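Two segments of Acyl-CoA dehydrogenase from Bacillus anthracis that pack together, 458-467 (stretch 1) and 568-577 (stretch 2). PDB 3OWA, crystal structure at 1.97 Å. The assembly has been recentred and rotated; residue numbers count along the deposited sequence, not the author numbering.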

# COMPACT_ATOMS: atom_id res chain seq x y z
N ALA A 458 -10.64 18.55 25.32
CA ALA A 458 -12.08 18.81 25.27
C ALA A 458 -12.69 18.46 23.91
O ALA A 458 -13.69 17.76 23.83
N LEU A 459 -12.07 18.96 22.85
CA LEU A 459 -12.56 18.72 21.50
C LEU A 459 -12.51 17.21 21.14
O LEU A 459 -13.46 16.68 20.57
N GLN A 460 -11.44 16.54 21.51
CA GLN A 460 -11.26 15.13 21.12
C GLN A 460 -12.24 14.23 21.87
O GLN A 460 -12.79 13.30 21.28
N LYS A 461 -12.50 14.54 23.14
CA LYS A 461 -13.52 13.84 23.92
C LYS A 461 -14.90 14.04 23.30
O LYS A 461 -15.74 13.14 23.29
N TYR A 462 -15.13 15.23 22.77
CA TYR A 462 -16.38 15.55 22.11
C TYR A 462 -16.55 14.71 20.83
O TYR A 462 -17.61 14.14 20.58
N LEU A 463 -15.50 14.62 20.01
CA LEU A 463 -15.58 13.82 18.79
C LEU A 463 -15.77 12.33 19.07
O LEU A 463 -16.53 11.64 18.37
N VAL A 464 -15.10 11.84 20.11
CA VAL A 464 -15.21 10.44 20.49
C VAL A 464 -16.67 10.10 20.85
O VAL A 464 -17.24 9.11 20.34
N ASN A 465 -17.28 10.94 21.69
CA ASN A 465 -18.70 10.81 22.04
C ASN A 465 -19.63 10.84 20.82
O ASN A 465 -20.52 9.99 20.67
N ASN A 466 -19.41 11.80 19.93
CA ASN A 466 -20.25 11.90 18.74
C ASN A 466 -20.04 10.75 17.76
O ASN A 466 -20.98 10.34 17.06
N ALA A 467 -18.81 10.23 17.71
CA ALA A 467 -18.48 9.08 16.86
C ALA A 467 -19.28 7.86 17.29
O ALA A 467 -19.77 7.10 16.43
N ARG A 568 -24.80 15.90 10.13
CA ARG A 568 -24.18 17.23 10.15
C ARG A 568 -24.16 17.83 11.56
O ARG A 568 -23.15 18.40 11.99
N LYS A 569 -25.27 17.68 12.28
CA LYS A 569 -25.36 18.08 13.69
C LYS A 569 -24.37 17.32 14.58
O LYS A 569 -23.81 17.90 15.51
N LEU A 570 -24.16 16.04 14.29
CA LEU A 570 -23.25 15.23 15.08
C LEU A 570 -21.81 15.50 14.72
O LEU A 570 -20.90 15.21 15.48
N THR A 571 -21.61 16.13 13.58
CA THR A 571 -20.28 16.19 13.01
C THR A 571 -19.65 17.59 13.01
O THR A 571 -18.44 17.75 12.81
N ARG A 572 -20.49 18.60 13.26
CA ARG A 572 -20.06 20.00 13.33
C ARG A 572 -19.07 20.27 14.46
O ARG A 572 -19.31 19.90 15.61
N HIS A 573 -17.96 20.93 14.14
CA HIS A 573 -16.99 21.39 15.13
C HIS A 573 -16.02 22.34 14.50
O HIS A 573 -16.02 22.50 13.28
N THR A 574 -15.17 22.97 15.30
CA THR A 574 -14.15 23.85 14.75
C THR A 574 -12.91 23.04 14.45
O THR A 574 -12.19 22.66 15.36
N PRO A 575 -12.63 22.81 13.16
CA PRO A 575 -11.49 22.00 12.79
C PRO A 575 -10.17 22.66 13.21
O PRO A 575 -10.11 23.88 13.35
N LEU A 576 -9.15 21.84 13.46
CA LEU A 576 -7.81 22.31 13.81
C LEU A 576 -6.96 22.44 12.57
O LEU A 576 -7.25 21.83 11.54
N ASN A 577 -5.91 23.25 12.69
CA ASN A 577 -4.84 23.32 11.70
C ASN A 577 -3.74 22.31 12.06
O ASN A 577 -2.96 22.54 12.98

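Which residue opens the contact at the start of stretch 1? Ala-458 is out of reach, so Leu-459 begins it. Its CA-to-CB bond points toward stretch 2, and with chi1 t and chi2 p the side chain meets three residues: CD1 of Leu-459 lies 4.0 Å from CD2 of His-573, while CD2 of Leu-459 lies 3.9 Å from O of Thr-574 and 4.0 Å from CD2 of Leu-576. The CA-to-CB bond of Leu-576, chi1 m and chi2 t, also points toward the helix. Gln-460 starts sideways, but its end comes nearer, placing NE2 of Gln-460 3.9 Å from CD1 of Leu-576.

What does Tyr-462 meet, once Lys-461 is passed over as out of reach? Its CA-to-CB bond points toward stretch 2, and with chi1 t the ring has O of Arg-572 at its edge, near its plane. Water 1 fills the gap: it hydrogen-bonds to OH of Tyr-462 at 2.4 Å, to O of Lys-569 at 2.9 Å and to O of Arg-572 at 2.5 Å. The side chain thus joins, through water, two carbonyls where the helix of stretch 2 gives way to loop.

What holds the His-573 ring? Leu-463, chi1 m and chi2 t, sets off sideways, yet CD2 of Leu-463 sits over one face, 4.0 Å from the ring centroid of His-573, a CH-pi contact. The imidazole, with chi1 p, is steadied from within its own stretch: ND1 of His-573 donates a hydrogen bond to O of Thr-571 at 3.1 Å.

Where does the contact end? Val-464 and Asn-465 are out of reach, and Ala-467 points away, leaving Asn-466, chi1 m, as the last residue to engage. Its CA-to-CB bond points toward stretch 2, near Leu-570, where the backbones come close, with CA of Asn-466 5.8 Å from CA of Leu-570. The CA-to-CB bond of Leu-570, chi1 m and chi2 t, points sideways, and the residue is buried along with Asn-466.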

# COMPACT_ATOMS: atom_id res chain seq x y z
CB ALA A 458 -12.38 20.29 25.62
CB LEU A 459 -11.81 19.57 20.48
CG LEU A 459 -12.12 19.24 19.02
CD1 LEU A 459 -13.59 19.51 18.68
CD2 LEU A 459 -11.18 19.99 18.07
CB GLN A 460 -9.80 14.69 21.29
CG GLN A 460 -8.84 15.40 20.30
CD GLN A 460 -8.62 16.89 20.61
OE1 GLN A 460 -8.50 17.27 21.77
NE2 GLN A 460 -8.58 17.72 19.58
CB LYS A 461 -13.53 14.32 25.37
CG LYS A 461 -12.35 13.86 26.20
CD LYS A 461 -12.57 14.23 27.67
CE LYS A 461 -11.26 14.64 28.36
NZ LYS A 461 -11.48 15.65 29.47
CB TYR A 462 -16.45 17.07 21.86
CG TYR A 462 -17.67 17.50 21.09
CD1 TYR A 462 -18.88 17.74 21.74
CD2 TYR A 462 -17.62 17.64 19.71
CE1 TYR A 462 -20.02 18.13 21.01
CE2 TYR A 462 -18.73 18.00 18.98
CZ TYR A 462 -19.92 18.25 19.63
OH TYR A 462 -21.00 18.62 18.87
CB LEU A 463 -14.35 14.06 17.90
CG LEU A 463 -14.11 15.51 17.50
CD1 LEU A 463 -12.78 15.63 16.82
CD2 LEU A 463 -15.23 16.02 16.61
CB VAL A 464 -14.23 10.12 21.67
CG1 VAL A 464 -14.68 8.90 22.45
CG2 VAL A 464 -12.81 9.92 21.12
CB ASN A 465 -19.13 11.88 23.06
CG ASN A 465 -19.20 11.35 24.47
OD1 ASN A 465 -20.06 10.51 24.78
ND2 ASN A 465 -18.32 11.83 25.36
CB ASN A 466 -20.08 13.26 18.07
CG ASN A 466 -20.83 14.40 18.82
OD1 ASN A 466 -20.98 15.51 18.29
ND2 ASN A 466 -21.29 14.11 20.03
CB ALA A 467 -16.96 8.76 16.90
CB ARG A 568 -24.88 18.17 9.16
CG ARG A 568 -24.03 19.35 8.69
CD ARG A 568 -24.42 20.68 9.38
NE ARG A 568 -25.85 20.99 9.26
CZ ARG A 568 -26.39 21.75 8.31
NH1 ARG A 568 -25.63 22.31 7.38
NH2 ARG A 568 -27.70 21.96 8.30
CB LYS A 569 -26.80 17.88 14.22
CG LYS A 569 -27.79 18.97 13.79
CD LYS A 569 -29.20 18.71 14.29
CE LYS A 569 -30.22 19.56 13.54
NZ LYS A 569 -31.63 19.16 13.86
CB LEU A 570 -23.57 13.75 14.90
CG LEU A 570 -24.76 13.24 15.72
CD1 LEU A 570 -25.00 11.80 15.36
CD2 LEU A 570 -24.54 13.39 17.23
CB THR A 571 -20.33 15.52 11.64
OG1 THR A 571 -19.18 14.70 11.48
CG2 THR A 571 -20.51 16.51 10.52
CB ARG A 572 -21.29 20.89 13.52
CG ARG A 572 -22.21 20.98 12.30
CD ARG A 572 -22.94 22.32 12.21
NE ARG A 572 -23.34 22.83 13.52
CZ ARG A 572 -22.71 23.80 14.19
NH1 ARG A 572 -21.64 24.40 13.68
NH2 ARG A 572 -23.16 24.18 15.38
CB HIS A 573 -16.23 20.21 15.75
CG HIS A 573 -15.27 19.54 14.81
ND1 HIS A 573 -15.68 18.69 13.80
CD2 HIS A 573 -13.92 19.58 14.74
CE1 HIS A 573 -14.62 18.24 13.16
NE2 HIS A 573 -13.54 18.75 13.71
CB THR A 574 -13.77 25.00 15.70
OG1 THR A 574 -14.91 25.83 15.92
CG2 THR A 574 -12.64 25.85 15.08
CB PRO A 575 -11.61 21.91 11.27
CG PRO A 575 -12.30 23.17 10.89
CD PRO A 575 -13.29 23.40 11.99
CB LEU A 576 -7.13 21.30 14.71
CG LEU A 576 -7.84 20.88 15.99
CD1 LEU A 576 -7.11 19.67 16.58
CD2 LEU A 576 -7.92 22.05 16.99
CB ASN A 577 -4.29 24.76 11.63
CG ASN A 577 -3.15 24.91 10.65
OD1 ASN A 577 -2.90 24.04 9.80
ND2 ASN A 577 -2.43 26.03 10.75
O HOH W 1 -21.13 18.33 16.46